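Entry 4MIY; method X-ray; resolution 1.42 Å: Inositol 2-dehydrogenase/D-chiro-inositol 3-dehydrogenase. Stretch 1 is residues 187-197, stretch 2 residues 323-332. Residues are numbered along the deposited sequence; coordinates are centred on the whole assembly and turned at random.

Stretch 1 187-197: DEYTSIQITYP
Stretch 2 (323-332) DQETVLINVA

Antiparallel pairing of residues 187-197 with residues 323-332 of the same chain; touching residues are at least 128 apart in sequence. The two end-to-end directions differ by 168° and the contact buries 688 Å². The first stretch is extended, strand from Tyr189 to Thr195; Thr190 (phi/psi -116/-16) departs from the extended backbone of its neighbours. The second runs as strand through Val327 and Leu328. In register, Thr190 lies opposite Ile329 (CA to CA 4.6 Å), Ser191 opposite Leu328 (CA to CA 4.2 Å), Ile192 opposite Val327 (CA to CA 5.4 Å) and Gln193 opposite Thr326 (CA to CA 4.4 Å). Ile192 and Val327 form the hydrogen-bonded pair: Ile192 N donates to Val327 O (3.0 Å) and Val327 N to Ile192 O (2.9 Å), both nearly straight. Ser191 and Leu328 form the adjacent non-hydrogen-bonded pair; because side chains alternate along a strand, theirs lie on one face of the sheet and those of Ile192 and Val327 on the other, with Ser191 CB 4.0 Å from Leu328 CD2. Ile329 N donates to Thr190 O (2.9 Å, 170°), continuing the ladder. Val327 O also receives a CA-H contact from Ser191 CA (3.3 Å), as Ile329 O does from Thr190 CA (3.3 Å). Tyr189 O and Ile329 O, 3.3 Å apart, are both acceptors and cannot bond each other; a water instead donates to Tyr189 O (2.8 Å) and accepts a weak bond from Val331 N (3.4 Å), bridging the stretches where direct pairing has ended.

At the other end side chains take over from backbone pairing. Gln324, with positive phi (61/24) just after a helix, has chi1 m and chi2 t; its OE1 accepts from Tyr196 N (2.8 Å, 158°), while its NE2 lies obliquely near the Tyr196 ring, 3.5 Å from CD2. Gln193, chi1 and chi2 both t, extends so that its NE2 donates to Gln324 O (3.1 Å, 167°). Ile194 O, between these bonds, has no hydrogen-bonding partner in the model; Gln324 CA approaches it at 3.3 Å in a CA-H contact. Within the second stretch, Asp323 OD1 (chi1 p) accepts from Glu325 N (2.9 Å); in the first, Asp187 OD1 (chi1 t) accepts from Glu188 N (2.7 Å). The hydroxyls of Tyr189, Thr190 and Ser191 are satisfied elsewhere in the structure.

Apolar packing centres on Ile329 (chi1 m, chi2 t), buried and pointing toward the first stretch: its CD1 lies 4.0 Å from both Tyr189 CB and Ile192 CG2. Val331 (chi1 m) adds CG2, 4.1 Å from Glu188 CB.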

ATOM      1  N   ASP A 187     -11.888 -12.128 -25.819  1.00 17.99           N
ATOM      2  CA  ASP A 187     -12.571 -11.317 -26.783  1.00 20.83           C
ATOM      3  C   ASP A 187     -11.681 -11.102 -28.001  1.00 19.22           C
ATOM      4  O   ASP A 187     -10.591 -11.567 -28.036  1.00 25.55           O
ATOM      5  CB  ASP A 187     -13.011 -10.016 -26.137  1.00 20.23           C
ATOM      6  CG  ASP A 187     -14.191  -9.363 -26.834  1.00 22.09           C
ATOM      7  OD1 ASP A 187     -14.563  -9.791 -27.903  1.00 26.59           O
ATOM      8  OD2 ASP A 187     -14.728  -8.418 -26.293  1.00 22.65           O
ATOM      9  N   GLU A 188     -12.211 -10.487 -29.036  1.00 20.23           N
ATOM     10  CA  GLU A 188     -11.468 -10.230 -30.252  1.00 20.53           C
ATOM     11  C   GLU A 188     -11.345  -8.740 -30.500  1.00 15.98           C
ATOM     12  O   GLU A 188     -12.242  -8.017 -30.226  1.00 20.23           O
ATOM     13  CB  GLU A 188     -12.170 -10.852 -31.466  1.00 23.17           C
ATOM     14  CG  GLU A 188     -12.918 -12.151 -31.216  1.00 28.16           C
ATOM     15  N   TYR A 189     -10.231  -8.338 -31.077  1.00 17.87           N
ATOM     16  CA  TYR A 189     -10.021  -6.956 -31.448  1.00 18.35           C
ATOM     17  C   TYR A 189     -10.806  -6.534 -32.683  1.00 20.74           C
ATOM     18  O   TYR A 189     -10.954  -7.284 -33.602  1.00 21.86           O
ATOM     19  CB  TYR A 189      -8.545  -6.659 -31.698  1.00 19.12           C
ATOM     20  CG  TYR A 189      -7.602  -6.973 -30.547  1.00 17.89           C
ATOM     21  CD1 TYR A 189      -7.938  -6.667 -29.249  1.00 20.20           C
ATOM     22  CD2 TYR A 189      -6.393  -7.560 -30.761  1.00 17.57           C
ATOM     23  CE1 TYR A 189      -7.118  -6.956 -28.229  1.00 18.71           C
ATOM     24  CE2 TYR A 189      -5.564  -7.824 -29.746  1.00 17.76           C
ATOM     25  CZ  TYR A 189      -5.928  -7.518 -28.461  1.00 16.46           C
ATOM     26  OH  TYR A 189      -5.090  -7.814 -27.427  1.00 17.80           O
ATOM     27  N   THR A 190     -11.294  -5.307 -32.654  1.00 16.84           N
ATOM     28  CA  THR A 190     -11.964  -4.698 -33.779  1.00 19.60           C
ATOM     29  C   THR A 190     -11.248  -3.486 -34.333  1.00 21.55           C
ATOM     30  O   THR A 190     -11.540  -3.068 -35.410  1.00 21.16           O
ATOM     31  CB  THR A 190     -13.373  -4.346 -33.445  1.00 19.89           C
ATOM     32  OG1 THR A 190     -13.419  -3.509 -32.300  1.00 20.78           O
ATOM     33  CG2 THR A 190     -14.186  -5.597 -33.168  1.00 20.26           C
ATOM     34  N   SER A 191     -10.314  -2.927 -33.582  1.00 17.84           N
ATOM     35  CA  SER A 191      -9.552  -1.752 -34.012  1.00 18.00           C
ATOM     36  C   SER A 191      -8.364  -1.433 -33.105  1.00 18.71           C
ATOM     37  O   SER A 191      -8.335  -1.852 -31.991  1.00 17.41           O
ATOM     38  CB  SER A 191     -10.413  -0.501 -34.143  1.00 20.56           C
ATOM     39  OG  SER A 191     -10.698   0.111 -32.911  1.00 22.12           O
ATOM     40  N   ILE A 192      -7.396  -0.717 -33.660  1.00 16.29           N
ATOM     41  CA  ILE A 192      -6.270  -0.177 -32.940  1.00 17.16           C
ATOM     42  C   ILE A 192      -5.914   1.223 -33.432  1.00 19.02           C
ATOM     43  O   ILE A 192      -5.985   1.487 -34.592  1.00 18.68           O
ATOM     44  CB  ILE A 192      -5.042  -1.109 -32.956  1.00 16.93           C
ATOM     45  CG1 ILE A 192      -3.987  -0.676 -31.946  1.00 17.56           C
ATOM     46  CG2 ILE A 192      -4.473  -1.230 -34.330  1.00 19.56           C
ATOM     47  CD1 ILE A 192      -3.017  -1.749 -31.658  1.00 19.10           C
ATOM     48  N   GLN A 193      -5.584   2.115 -32.500  1.00 18.60           N
ATOM     49  CA  GLN A 193      -5.168   3.482 -32.796  1.00 16.68           C
ATOM     50  C   GLN A 193      -3.985   3.856 -31.933  1.00 18.90           C
ATOM     51  O   GLN A 193      -4.023   3.682 -30.748  1.00 19.68           O
ATOM     52  CB  GLN A 193      -6.310   4.466 -32.586  1.00 18.10           C
ATOM     53  CG  GLN A 193      -5.950   5.891 -32.929  1.00 18.63           C
ATOM     54  CD  GLN A 193      -7.053   6.896 -32.717  1.00 27.37           C
ATOM     55  OE1 GLN A 193      -7.906   6.742 -31.889  1.00 31.83           O
ATOM     56  NE2 GLN A 193      -7.030   7.936 -33.500  1.00 31.15           N
ATOM     57  N   ILE A 194      -2.918   4.306 -32.570  1.00 15.13           N
ATOM     58  CA  ILE A 194      -1.733   4.800 -31.920  1.00 16.95           C
ATOM     59  C   ILE A 194      -1.692   6.314 -32.014  1.00 17.60           C
ATOM     60  O   ILE A 194      -1.763   6.843 -33.069  1.00 21.32           O
ATOM     61  CB  ILE A 194      -0.507   4.299 -32.617  1.00 19.32           C
ATOM     62  CG1 ILE A 194      -0.559   2.782 -32.705  1.00 19.04           C
ATOM     63  CG2 ILE A 194       0.695   4.722 -31.884  1.00 20.55           C
ATOM     64  CD1 ILE A 194      -0.395   2.084 -31.397  1.00 22.87           C
ATOM     65  N   THR A 195      -1.604   6.987 -30.886  1.00 17.41           N
ATOM     66  CA  THR A 195      -1.448   8.416 -30.860  1.00 16.74           C
ATOM     67  C   THR A 195      -0.168   8.820 -30.123  1.00 18.40           C
ATOM     68  O   THR A 195       0.326   8.101 -29.291  1.00 17.82           O
ATOM     69  CB  THR A 195      -2.622   9.109 -30.191  1.00 21.46           C
ATOM     70  OG1 THR A 195      -2.865   8.515 -28.948  1.00 22.44           O
ATOM     71  CG2 THR A 195      -3.825   9.012 -30.991  1.00 28.44           C
ATOM     72  N   TYR A 196       0.335   9.989 -30.465  1.00 16.15           N
ATOM     73  CA  TYR A 196       1.572  10.498 -29.969  1.00 16.40           C
ATOM     74  C   TYR A 196       1.367  11.739 -29.128  1.00 19.15           C
ATOM     75  O   TYR A 196       1.027  12.766 -29.628  1.00 19.74           O
ATOM     76  CB  TYR A 196       2.481  10.861 -31.120  1.00 19.02           C
ATOM     77  CG  TYR A 196       2.817   9.759 -32.092  1.00 15.98           C
ATOM     78  CD1 TYR A 196       3.081   8.496 -31.681  1.00 16.74           C
ATOM     79  CD2 TYR A 196       2.951  10.025 -33.422  1.00 20.92           C
ATOM     80  CE1 TYR A 196       3.417   7.531 -32.549  1.00 18.53           C
ATOM     81  CE2 TYR A 196       3.287   9.052 -34.301  1.00 18.14           C
ATOM     82  CZ  TYR A 196       3.521   7.803 -33.863  1.00 18.11           C
ATOM     83  OH  TYR A 196       3.866   6.812 -34.707  1.00 21.50           O
ATOM     84  N   PRO A 197       1.565  11.617 -27.812  1.00 15.19           N
ATOM     85  CA  PRO A 197       1.641  12.789 -26.943  1.00 16.48           C
ATOM     86  C   PRO A 197       2.897  13.556 -27.266  1.00 18.19           C
ATOM     87  O   PRO A 197       3.613  13.176 -28.152  1.00 20.96           O
ATOM     88  CB  PRO A 197       1.763  12.203 -25.560  1.00 18.39           C
ATOM     89  CG  PRO A 197       1.472  10.759 -25.708  1.00 18.95           C
ATOM     90  CD  PRO A 197       1.736  10.365 -27.069  1.00 15.89           C
ATOM     91  N   ASP A 323      -0.054   7.838 -39.367  0.71 17.59           N
ATOM     92  CA  ASP A 323      -0.920   9.004 -39.347  0.71 21.14           C
ATOM     93  C   ASP A 323      -1.768   9.200 -38.110  0.71 18.77           C
ATOM     94  O   ASP A 323      -2.587  10.073 -38.066  0.71 18.26           O
ATOM     95  CB  ASP A 323      -1.847   8.998 -40.570  0.71 19.49           C
ATOM     96  CG  ASP A 323      -2.768   7.744 -40.658  0.71 28.91           C
ATOM     97  OD1 ASP A 323      -2.886   6.941 -39.717  0.71 23.79           O
ATOM     98  OD2 ASP A 323      -3.410   7.601 -41.722  0.71 30.94           O
ATOM     99  N   GLN A 324      -1.566   8.356 -37.123  1.00 21.30           N
ATOM    100  CA  GLN A 324      -2.355   8.382 -35.914  1.00 20.92           C
ATOM    101  C   GLN A 324      -3.852   8.149 -36.104  1.00 22.83           C
ATOM    102  O   GLN A 324      -4.632   8.532 -35.292  1.00 24.47           O
ATOM    103  CB  GLN A 324      -2.097   9.647 -35.104  1.00 20.96           C
ATOM    104  CG  GLN A 324      -0.668   9.823 -34.695  1.00 20.15           C
ATOM    105  CD  GLN A 324      -0.443  11.044 -33.887  1.00 23.90           C
ATOM    106  OE1 GLN A 324      -0.850  11.135 -32.758  1.00 21.63           O
ATOM    107  NE2 GLN A 324       0.208  12.008 -34.480  1.00 24.89           N
ATOM    108  N   GLU A 325      -4.228   7.483 -37.193  1.00 24.55           N
ATOM    109  CA  GLU A 325      -5.612   7.135 -37.426  1.00 21.57           C
ATOM    110  C   GLU A 325      -5.961   5.738 -36.973  1.00 20.24           C
ATOM    111  O   GLU A 325      -5.127   4.903 -36.906  1.00 21.43           O
ATOM    112  CB  GLU A 325      -5.967   7.252 -38.903  1.00 27.79           C
ATOM    113  CG  GLU A 325      -5.630   8.542 -39.529  1.00 32.19           C
ATOM    114  CD  GLU A 325      -6.452   9.667 -39.131  1.00 33.41           C
ATOM    115  OE1 GLU A 325      -7.576   9.484 -38.689  1.00 42.52           O
ATOM    116  OE2 GLU A 325      -5.980  10.786 -39.264  1.00 42.54           O
ATOM    117  N   THR A 326      -7.224   5.535 -36.679  1.00 21.06           N
ATOM    118  CA  THR A 326      -7.718   4.253 -36.249  1.00 19.46           C
ATOM    119  C   THR A 326      -7.713   3.282 -37.407  1.00 22.25           C
ATOM    120  O   THR A 326      -8.174   3.610 -38.460  1.00 23.09           O
ATOM    121  CB  THR A 326      -9.117   4.379 -35.718  1.00 22.39           C
ATOM    122  OG1 THR A 326      -9.138   5.258 -34.610  1.00 23.73           O
ATOM    123  CG2 THR A 326      -9.661   3.081 -35.319  1.00 22.50           C
ATOM    124  N   VAL A 327      -7.149   2.112 -37.181  1.00 18.47           N
ATOM    125  CA  VAL A 327      -7.160   1.036 -38.145  1.00 17.60           C
ATOM    126  C   VAL A 327      -8.035  -0.144 -37.693  1.00 23.53           C
ATOM    127  O   VAL A 327      -7.877  -0.640 -36.622  1.00 20.16           O
ATOM    128  CB  VAL A 327      -5.751   0.567 -38.416  1.00 19.57           C
ATOM    129  CG1 VAL A 327      -5.752  -0.569 -39.395  1.00 21.06           C
ATOM    130  CG2 VAL A 327      -4.912   1.672 -38.909  1.00 21.41           C
ATOM    131  N   LEU A 328      -8.941  -0.590 -38.548  1.00 21.48           N
ATOM    132  CA  LEU A 328      -9.811  -1.680 -38.205  1.00 20.21           C
ATOM    133  C   LEU A 328      -9.122  -3.010 -38.249  1.00 20.02           C
ATOM    134  O   LEU A 328      -8.206  -3.202 -38.980  1.00 22.44           O
ATOM    135  CB  LEU A 328     -11.033  -1.706 -39.082  1.00 22.87           C
ATOM    136  CG  LEU A 328     -11.930  -0.491 -39.028  1.00 24.93           C
ATOM    137  CD1 LEU A 328     -13.142  -0.755 -39.829  1.00 30.28           C
ATOM    138  CD2 LEU A 328     -12.338  -0.110 -37.674  1.00 29.48           C
ATOM    139  N   ILE A 329      -9.598  -3.906 -37.406  1.00 20.90           N
ATOM    140  CA  ILE A 329      -9.112  -5.269 -37.300  1.00 23.08           C
ATOM    141  C   ILE A 329     -10.284  -6.246 -37.363  1.00 22.00           C
ATOM    142  O   ILE A 329     -11.259  -6.098 -36.693  1.00 22.36           O
ATOM    143  CB  ILE A 329      -8.398  -5.499 -35.951  1.00 19.82           C
ATOM    144  CG1 ILE A 329      -7.119  -4.710 -35.871  1.00 20.34           C
ATOM    145  CG2 ILE A 329      -8.083  -6.950 -35.767  1.00 21.44           C
ATOM    146  CD1 ILE A 329      -6.610  -4.611 -34.475  1.00 19.83           C
ATOM    147  N   ASN A 330     -10.145  -7.260 -38.193  0.80 22.31           N
ATOM    148  CA  ASN A 330     -11.189  -8.243 -38.368  0.80 26.46           C
ATOM    149  C   ASN A 330     -10.547  -9.577 -38.420  0.80 29.51           C
ATOM    150  O   ASN A 330     -10.046  -9.962 -39.413  0.80 32.82           O
ATOM    151  CB  ASN A 330     -11.906  -8.018 -39.684  0.80 28.81           C
ATOM    152  CG  ASN A 330     -13.042  -8.930 -39.868  0.80 38.73           C
ATOM    153  OD1 ASN A 330     -13.637  -9.401 -38.904  0.80 38.41           O
ATOM    154  ND2 ASN A 330     -13.387  -9.187 -41.114  0.80 42.02           N
ATOM    155  N   VAL A 331     -10.561 -10.281 -37.334  1.00 31.52           N
ATOM    156  CA  VAL A 331      -9.859 -11.524 -37.333  1.00 38.64           C
ATOM    157  C   VAL A 331     -10.841 -12.640 -37.529  1.00 39.22           C
ATOM    158  O   VAL A 331     -11.927 -12.610 -36.977  1.00 40.56           O
ATOM    159  CB  VAL A 331      -9.122 -11.704 -36.048  1.00 38.85           C
ATOM    160  CG1 VAL A 331      -7.953 -10.776 -36.043  1.00 32.09           C
ATOM    161  CG2 VAL A 331     -10.026 -11.398 -34.917  1.00 37.55           C
ATOM    162  N   ALA A 332     -10.452 -13.608 -38.344  1.00 43.11           N
ATOM    163  CA  ALA A 332     -11.360 -14.692 -38.679  1.00 45.00           C
ATOM    164  C   ALA A 332     -11.600 -15.536 -37.475  1.00 47.04           C
ATOM    165  O   ALA A 332     -10.777 -15.606 -36.585  1.00 43.46           O
ATOM    166  CB  ALA A 332     -10.836 -15.525 -39.795  1.00 44.27           C
TER
HETATM  167  O   HOH W   1     -12.727  -8.781 -35.217  1.00 29.94           O